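Local coordinates for protein malate dehydrogenase (Naegleria fowleri, PDB 6UM4) that probably catalyses the reversible, nicotinamide-cofactor-dependent oxidation of malate to oxaloacetate, at residues V219-N224 with E243-M248; N229-S234 with G369-M374; A261-C266 with L299-D304. All blocks are in the same frame, centred on the assembly; numbering follows the deposited sequence.

Contact 1: residues V219-N224 with E243-M248; sequences VLIVAN and ENITAM
Val219 and Ile221 pair with Asn244, Thr246 and Met248 through four backbone hydrogen bonds. Strands 218-221 and 245-247 run parallel here, with Val219 beside Ile245, Leu220 beside Thr246 and Ile221 beside Ala247. Val219 N donates to Asn244 O at 2.8 Å. Val219 O accepts from Thr246 N at 2.9 Å, and Ile221 N donates to Thr246 O at 2.8 Å. The fourth bond, from Met248 N to Ile221 O at 3.0 Å, is more bent, with 137° at the hydrogen. Just past it, a water donates to both Val222 O and Met248 O and carries the link one step further.

The apolar contacts fall on two faces. Val219, Ile221, Ile245 and Ala247 share one, which helix 226-235 packs against. There Val219 and Ile245 lie side by side, CB to CG1 at 3.9 Å. Ile221 CD1 lies against Ile245 CG2 in the conformer described; a second conformer is deposited, so this contact is doubtful. On the other face, Leu220 CD1 meets Met248 CB at 3.8 Å. The Met248 chain bends at its end (chi3 72°), and CE comes to lie 4.1 Å from Val222 CG1. Thr246 OG1 is hydrogen-bonded to His342 NE2 of helix 332-348, which also touches Leu220 and Met248.

The two strands and helix 226-235 form a beta-alpha-beta unit. It closes one edge of the six-stranded parallel sheet of a Rossmann fold, with strand order 3-2-1-4-5-6.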
# COMPACT_ATOMS: atom_id res chain seq x y z
N VAL A 219 -7.85 3.00 19.82
CA VAL A 219 -6.74 2.05 19.82
C VAL A 219 -7.18 0.79 19.09
O VAL A 219 -8.17 0.15 19.49
CB VAL A 219 -6.28 1.71 21.25
CG1 VAL A 219 -5.08 0.79 21.20
CG2 VAL A 219 -5.96 2.96 22.05
N LEU A 220 -6.42 0.39 18.08
CA LEU A 220 -6.67 -0.84 17.33
C LEU A 220 -5.54 -1.81 17.63
O LEU A 220 -4.37 -1.47 17.44
CB LEU A 220 -6.79 -0.56 15.83
CG LEU A 220 -6.81 -1.82 14.96
CD1 LEU A 220 -8.02 -2.70 15.33
CD2 LEU A 220 -6.83 -1.46 13.49
N ILE A 221 -5.87 -3.00 18.11
CA ILE A 221 -4.89 -4.04 18.37
C ILE A 221 -4.90 -5.02 17.21
O ILE A 221 -5.93 -5.61 16.89
CB ILE A 221 -5.17 -4.78 19.69
CG1 ILE A 221 -4.68 -3.98 20.91
CG2 ILE A 221 -4.47 -6.13 19.68
CD1 ILE A 221 -5.57 -2.82 21.32
N VAL A 222 -3.74 -5.19 16.57
CA VAL A 222 -3.55 -6.15 15.49
C VAL A 222 -2.74 -7.35 15.96
O VAL A 222 -3.03 -8.49 15.58
CB VAL A 222 -2.87 -5.49 14.26
CG1 VAL A 222 -2.54 -6.53 13.21
CG2 VAL A 222 -3.78 -4.43 13.66
N ALA A 223 -1.72 -7.12 16.79
CA ALA A 223 -0.84 -8.19 17.23
C ALA A 223 -1.63 -9.26 17.99
O ALA A 223 -2.53 -8.96 18.77
CB ALA A 223 0.25 -7.63 18.13
N ASN A 224 -1.26 -10.53 17.76
CA ASN A 224 -1.90 -11.67 18.41
C ASN A 224 -1.31 -11.94 19.80
O ASN A 224 -0.16 -11.59 20.08
CB ASN A 224 -1.76 -12.92 17.56
CG ASN A 224 -2.90 -13.05 16.57
OD1 ASN A 224 -4.04 -12.70 16.89
ND2 ASN A 224 -2.60 -13.54 15.37
N GLU A 243 -14.71 0.86 25.03
CA GLU A 243 -15.14 0.79 23.64
C GLU A 243 -14.16 1.47 22.68
O GLU A 243 -14.27 1.27 21.47
CB GLU A 243 -16.53 1.40 23.49
CG GLU A 243 -17.65 0.43 23.79
CD GLU A 243 -17.80 0.15 25.27
OE1 GLU A 243 -17.20 0.89 26.08
OE2 GLU A 243 -18.52 -0.83 25.60
N ASN A 244 -13.27 2.32 23.19
CA ASN A 244 -12.28 2.98 22.34
C ASN A 244 -11.05 2.11 22.07
O ASN A 244 -10.13 2.57 21.39
CB ASN A 244 -11.85 4.32 22.97
CG ASN A 244 -12.94 5.37 22.88
OD1 ASN A 244 -13.93 5.18 22.19
ND2 ASN A 244 -12.77 6.46 23.59
N ILE A 245 -11.00 0.89 22.60
CA ILE A 245 -9.92 -0.06 22.34
C ILE A 245 -10.53 -1.32 21.75
O ILE A 245 -11.29 -2.02 22.44
CB ILE A 245 -9.14 -0.39 23.62
CG1 ILE A 245 -8.63 0.88 24.29
CG2 ILE A 245 -8.03 -1.39 23.34
CD1 ILE A 245 -7.86 0.61 25.58
N THR A 246 -10.20 -1.63 20.49
CA THR A 246 -10.74 -2.84 19.87
C THR A 246 -9.61 -3.70 19.32
O THR A 246 -8.47 -3.26 19.16
CB THR A 246 -11.72 -2.49 18.75
OG1 THR A 246 -11.06 -1.71 17.76
CG2 THR A 246 -12.89 -1.70 19.31
N ALA A 247 -9.95 -4.94 19.00
CA ALA A 247 -9.03 -5.86 18.36
C ALA A 247 -9.54 -6.15 16.95
O ALA A 247 -10.74 -6.05 16.68
CB ALA A 247 -8.90 -7.14 19.19
N MET A 248 -8.63 -6.49 16.03
CA MET A 248 -8.98 -6.56 14.61
C MET A 248 -9.42 -7.96 14.18
O MET A 248 -8.62 -8.90 14.18
CB MET A 248 -7.81 -6.14 13.73
CG MET A 248 -8.30 -5.91 12.32
SD MET A 248 -7.05 -5.26 11.21
CE MET A 248 -6.05 -6.75 11.04
O HOH W 1 -5.70 -8.66 14.09

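Contact 2: residues N229-S234 with G369-M374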
# COMPACT_ATOMS: atom_id res chain seq x y z
N ASN A 229 -5.00 -9.37 23.97
CA ASN A 229 -4.12 -8.21 24.08
C ASN A 229 -4.94 -6.94 24.30
O ASN A 229 -4.59 -6.11 25.15
CB ASN A 229 -3.26 -8.08 22.82
CG ASN A 229 -2.12 -9.07 22.79
OD1 ASN A 229 -1.72 -9.63 23.81
ND2 ASN A 229 -1.58 -9.31 21.59
N ALA A 230 -6.04 -6.78 23.56
CA ALA A 230 -6.88 -5.60 23.71
C ALA A 230 -7.46 -5.53 25.12
O ALA A 230 -7.51 -4.45 25.74
CB ALA A 230 -8.01 -5.64 22.68
N MET A 231 -7.91 -6.67 25.64
CA MET A 231 -8.45 -6.72 26.98
C MET A 231 -7.42 -6.29 28.02
O MET A 231 -7.75 -5.60 28.98
CB MET A 231 -8.95 -8.12 27.28
CG MET A 231 -9.62 -8.21 28.64
SD MET A 231 -9.29 -9.84 29.31
CE MET A 231 -7.53 -9.70 29.56
N ILE A 232 -6.18 -6.78 27.89
CA ILE A 232 -5.12 -6.38 28.81
C ILE A 232 -4.82 -4.89 28.67
O ILE A 232 -4.57 -4.19 29.67
CB ILE A 232 -3.85 -7.22 28.58
CG1 ILE A 232 -4.08 -8.65 29.03
CG2 ILE A 232 -2.68 -6.61 29.36
CD1 ILE A 232 -4.30 -8.77 30.53
N THR A 233 -4.79 -4.38 27.44
CA THR A 233 -4.55 -2.96 27.24
C THR A 233 -5.58 -2.13 28.00
O THR A 233 -5.23 -1.21 28.75
CB THR A 233 -4.61 -2.61 25.75
OG1 THR A 233 -3.68 -3.43 25.03
CG2 THR A 233 -4.26 -1.14 25.54
N SER A 234 -6.86 -2.46 27.80
CA SER A 234 -7.95 -1.72 28.41
C SER A 234 -7.93 -1.85 29.92
O SER A 234 -8.19 -0.88 30.63
CB SER A 234 -9.28 -2.23 27.84
OG SER A 234 -10.39 -1.54 28.39
N GLY A 369 -16.33 -8.79 30.27
CA GLY A 369 -14.92 -8.80 30.59
C GLY A 369 -14.02 -9.42 29.53
O GLY A 369 -12.79 -9.42 29.71
N ILE A 370 -14.57 -9.97 28.46
CA ILE A 370 -13.75 -10.44 27.34
C ILE A 370 -14.02 -9.51 26.17
O ILE A 370 -15.08 -8.87 26.07
CB ILE A 370 -14.03 -11.90 26.92
CG1 ILE A 370 -15.51 -12.08 26.62
CG2 ILE A 370 -13.53 -12.88 27.96
CD1 ILE A 370 -15.80 -13.37 25.89
N TRP A 371 -13.05 -9.47 25.26
CA TRP A 371 -13.23 -8.81 23.97
C TRP A 371 -13.68 -9.87 22.97
O TRP A 371 -13.08 -10.94 22.87
CB TRP A 371 -11.95 -8.13 23.50
CG TRP A 371 -11.87 -6.65 23.80
CD1 TRP A 371 -11.72 -5.64 22.89
CD2 TRP A 371 -11.93 -6.02 25.09
NE1 TRP A 371 -11.70 -4.43 23.53
CE2 TRP A 371 -11.81 -4.63 24.88
CE3 TRP A 371 -12.06 -6.50 26.39
CZ2 TRP A 371 -11.82 -3.70 25.94
CZ3 TRP A 371 -12.08 -5.58 27.45
CH2 TRP A 371 -11.96 -4.20 27.21
N CYS A 372 -14.76 -9.57 22.27
CA CYS A 372 -15.40 -10.57 21.44
C CYS A 372 -15.90 -9.91 20.18
O CYS A 372 -16.57 -8.87 20.27
CB CYS A 372 -16.56 -11.21 22.20
SG CYS A 372 -17.45 -12.45 21.28
N SER A 373 -15.59 -10.51 19.04
CA SER A 373 -16.03 -9.99 17.75
C SER A 373 -17.53 -10.17 17.60
O SER A 373 -18.10 -11.19 18.00
CB SER A 373 -15.28 -10.71 16.62
OG SER A 373 -15.51 -10.14 15.34
N MET A 374 -18.19 -9.13 17.09
CA MET A 374 -19.63 -9.14 16.91
C MET A 374 -19.96 -8.35 15.65
O MET A 374 -19.20 -7.47 15.26
CB MET A 374 -20.36 -8.50 18.11
CG MET A 374 -20.01 -9.06 19.47
SD MET A 374 -20.93 -8.27 20.82
CE MET A 374 -19.80 -8.67 22.15
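Trp371 lays its indole against helix 226-235, where Ala230, Met231 and Ser234 receive it. The bond from CA to CB already points at the helix. The first torsion (chi1 -97°) lies away from the usual staggered positions and sets CG about 4.1 Å from Ala230 CB. Next along the ring, CD1 comes to 3.7 Å from the same Ala230 CB. This methyl group sits over the face of the five-membered ring in a CH-pi contact. NE1 hydrogen-bonds to Ile245 O of strand 245-247, which helps to set the rotation of the indole and gives its buried N-H a partner.

The six-membered ring faces Met231. Its centroid lies 3.9 Å from Met231 CA, a second CH-pi contact over the same face. CE3 meets Met231 CB at 3.6 Å, and CZ3 meets Met231 CG at 3.8 Å. Met231 CG is anti to its backbone N (chi1 -176°), which puts CG near CE3 and CZ3; the two side chains cross obliquely. Met231 SD then passes 3.5 Å from Gly369 O, a carbonyl that also accepts from Lys411 NZ. At the far tip, Trp371 CH2 lies 3.3 Å from Ser234 OG, which approaches the ring at a slant. Ser234 CB touches CH2 and CZ2 as well. The two segments share no hydrogen bond.

Strand 371-380 is the middle strand of an antiparallel sheet, between strands 353-359 and 383-386. Trp371 thus joins the C-terminal region to the last crossover helix of the NAD-binding fold. Met231 also touches helix 394-414, through Lys411 and Val414. Asn229, Ile232 and Thr233 touch helix 191-212, and Ala230, Thr233 and Ser234 touch strand 245-247.

Contact 3: residues A261-C266 with L299-D304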
# COMPACT_ATOMS: atom_id res chain seq x y z
N ALA A 261 -17.96 -14.35 -2.44
CA ALA A 261 -17.91 -13.80 -3.79
C ALA A 261 -17.31 -14.79 -4.78
O ALA A 261 -17.78 -14.92 -5.91
CB ALA A 261 -17.13 -12.49 -3.79
N ALA A 262 -16.25 -15.49 -4.37
CA ALA A 262 -15.65 -16.48 -5.27
C ALA A 262 -16.60 -17.66 -5.51
O ALA A 262 -16.77 -18.10 -6.65
CB ALA A 262 -14.31 -16.96 -4.70
N LYS A 263 -17.24 -18.18 -4.45
CA LYS A 263 -18.11 -19.35 -4.59
C LYS A 263 -19.37 -19.01 -5.38
O LYS A 263 -19.78 -19.77 -6.26
CB LYS A 263 -18.47 -19.90 -3.21
CG LYS A 263 -19.32 -21.16 -3.29
CD LYS A 263 -18.52 -22.39 -3.66
CE LYS A 263 -19.46 -23.60 -3.79
NZ LYS A 263 -18.77 -24.80 -4.30
N VAL A 264 -20.01 -17.89 -5.06
CA VAL A 264 -21.28 -17.51 -5.67
C VAL A 264 -21.07 -16.81 -7.01
O VAL A 264 -21.96 -16.84 -7.87
CB VAL A 264 -22.06 -16.63 -4.68
CG1 VAL A 264 -23.22 -15.92 -5.36
CG2 VAL A 264 -22.54 -17.47 -3.53
N GLY A 265 -19.92 -16.17 -7.21
CA GLY A 265 -19.69 -15.43 -8.44
C GLY A 265 -20.33 -14.06 -8.49
O GLY A 265 -20.68 -13.59 -9.58
N CYS A 266 -20.46 -13.38 -7.35
CA CYS A 266 -21.09 -12.07 -7.27
C CYS A 266 -20.03 -11.01 -7.02
O CYS A 266 -18.84 -11.31 -6.89
CB CYS A 266 -22.16 -12.04 -6.18
SG CYS A 266 -21.57 -12.32 -4.47
N LEU A 299 -32.27 -20.97 -4.98
CA LEU A 299 -31.17 -21.86 -4.64
C LEU A 299 -29.88 -21.07 -4.57
O LEU A 299 -29.56 -20.31 -5.48
CB LEU A 299 -31.04 -22.96 -5.69
CG LEU A 299 -32.21 -23.93 -5.77
CD1 LEU A 299 -31.92 -25.04 -6.76
CD2 LEU A 299 -32.44 -24.46 -4.40
N ASN A 300 -29.16 -21.22 -3.46
CA ASN A 300 -27.90 -20.52 -3.27
C ASN A 300 -27.10 -21.25 -2.20
O ASN A 300 -27.63 -21.54 -1.12
CB ASN A 300 -28.14 -19.05 -2.89
CG ASN A 300 -26.87 -18.23 -2.94
OD1 ASN A 300 -25.96 -18.42 -2.12
ND2 ASN A 300 -26.76 -17.38 -3.95
N VAL A 301 -25.82 -21.48 -2.49
CA VAL A 301 -24.99 -22.32 -1.64
C VAL A 301 -24.80 -21.77 -0.22
O VAL A 301 -24.51 -22.54 0.70
CB VAL A 301 -23.62 -22.54 -2.32
CG1 VAL A 301 -22.81 -21.25 -2.32
CG2 VAL A 301 -22.85 -23.67 -1.64
N ILE A 302 -24.97 -20.46 0.00
CA ILE A 302 -24.76 -19.95 1.36
C ILE A 302 -25.89 -20.34 2.31
O ILE A 302 -25.78 -20.10 3.52
CB ILE A 302 -24.55 -18.43 1.40
CG1 ILE A 302 -25.83 -17.66 1.04
CG2 ILE A 302 -23.38 -17.99 0.51
CD1 ILE A 302 -25.78 -16.18 1.40
N ASN A 303 -26.96 -20.95 1.81
CA ASN A 303 -27.97 -21.54 2.69
C ASN A 303 -27.57 -22.94 3.14
O ASN A 303 -28.15 -23.46 4.11
CB ASN A 303 -29.31 -21.65 1.96
CG ASN A 303 -29.87 -20.31 1.52
OD1 ASN A 303 -29.77 -19.32 2.22
ND2 ASN A 303 -30.46 -20.28 0.33
N ASP A 304 -26.64 -23.57 2.43
CA ASP A 304 -26.30 -24.97 2.63
C ASP A 304 -25.39 -25.11 3.84
O ASP A 304 -24.19 -24.79 3.78
CB ASP A 304 -25.64 -25.53 1.36
CG ASP A 304 -25.34 -27.01 1.45
OD1 ASP A 304 -25.48 -27.59 2.55
OD2 ASP A 304 -24.99 -27.60 0.42
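Val264 CG2 rests against a carboxamide oxygen that is already in use, Asn300 OD1, at 3.8 Å. That oxygen accepts a hydrogen bond from Ile302 N two residues on, at 3.1 Å, which makes an Asx turn. The bond is nearly straight (172° at the hydrogen) and uses an in-plane lone pair. It holds the Asn300 side chain beside the valine. The amide nitrogen Asn300 ND2 lies 4.1 Å from Val264 CG1. The two side chains cross at about a right angle.

This is a surface contact within the C-terminal domain of the lactate/malate dehydrogenase family. It joins the end of helix 250-264 to the loop and short 3-10 turn that lead into helix 305-317. Gly265 leaves helical geometry with a positive phi right after Val264. Asp304 is the N-cap of the next helix, with OD1 accepting from Gln306 N.

The rest is apolar packing, with no hydrogen bond across. Val264 CG2 meets Val301 CG1 at 4.0 Å, and the two valines slide past each other in opposite directions. Val264 CG2 also touches Ile302 CG2 at 4.2 Å. Lys263 crosses Val301 at about a right angle, its CG 3.6 Å from Val301 CG1. The lysine chain bends at CD (chi2 76°). Lys263 CE meets Val301 CG2 at 4.0 Å. Trp307 of helix 305-317 touches Lys263, Val301 and Ile302. Ile293 of strand 292-293 touches Val264, Asn300 and Ile302.

How the contacts relate
Contacts 1 and 2 are both buried and share one beta-alpha-beta unit. Their centres lie about 8 Å apart. Among other touches, Ala223 O and Asn229 ND2 probably hydrogen-bond and Ile245 packs on Ser234. Contact 1 works by backbone pairing between strands inside the NAD-binding fold. Contact 2 has no backbone pairing and rests on one aromatic side chain laid on a helix, joining that fold to the C-terminal region. Contact 3 is at the surface, in the C-terminal region, with its centre about 31 Å from that of contact 1. It is small and mostly apolar, with an Asx turn inside one of its segments.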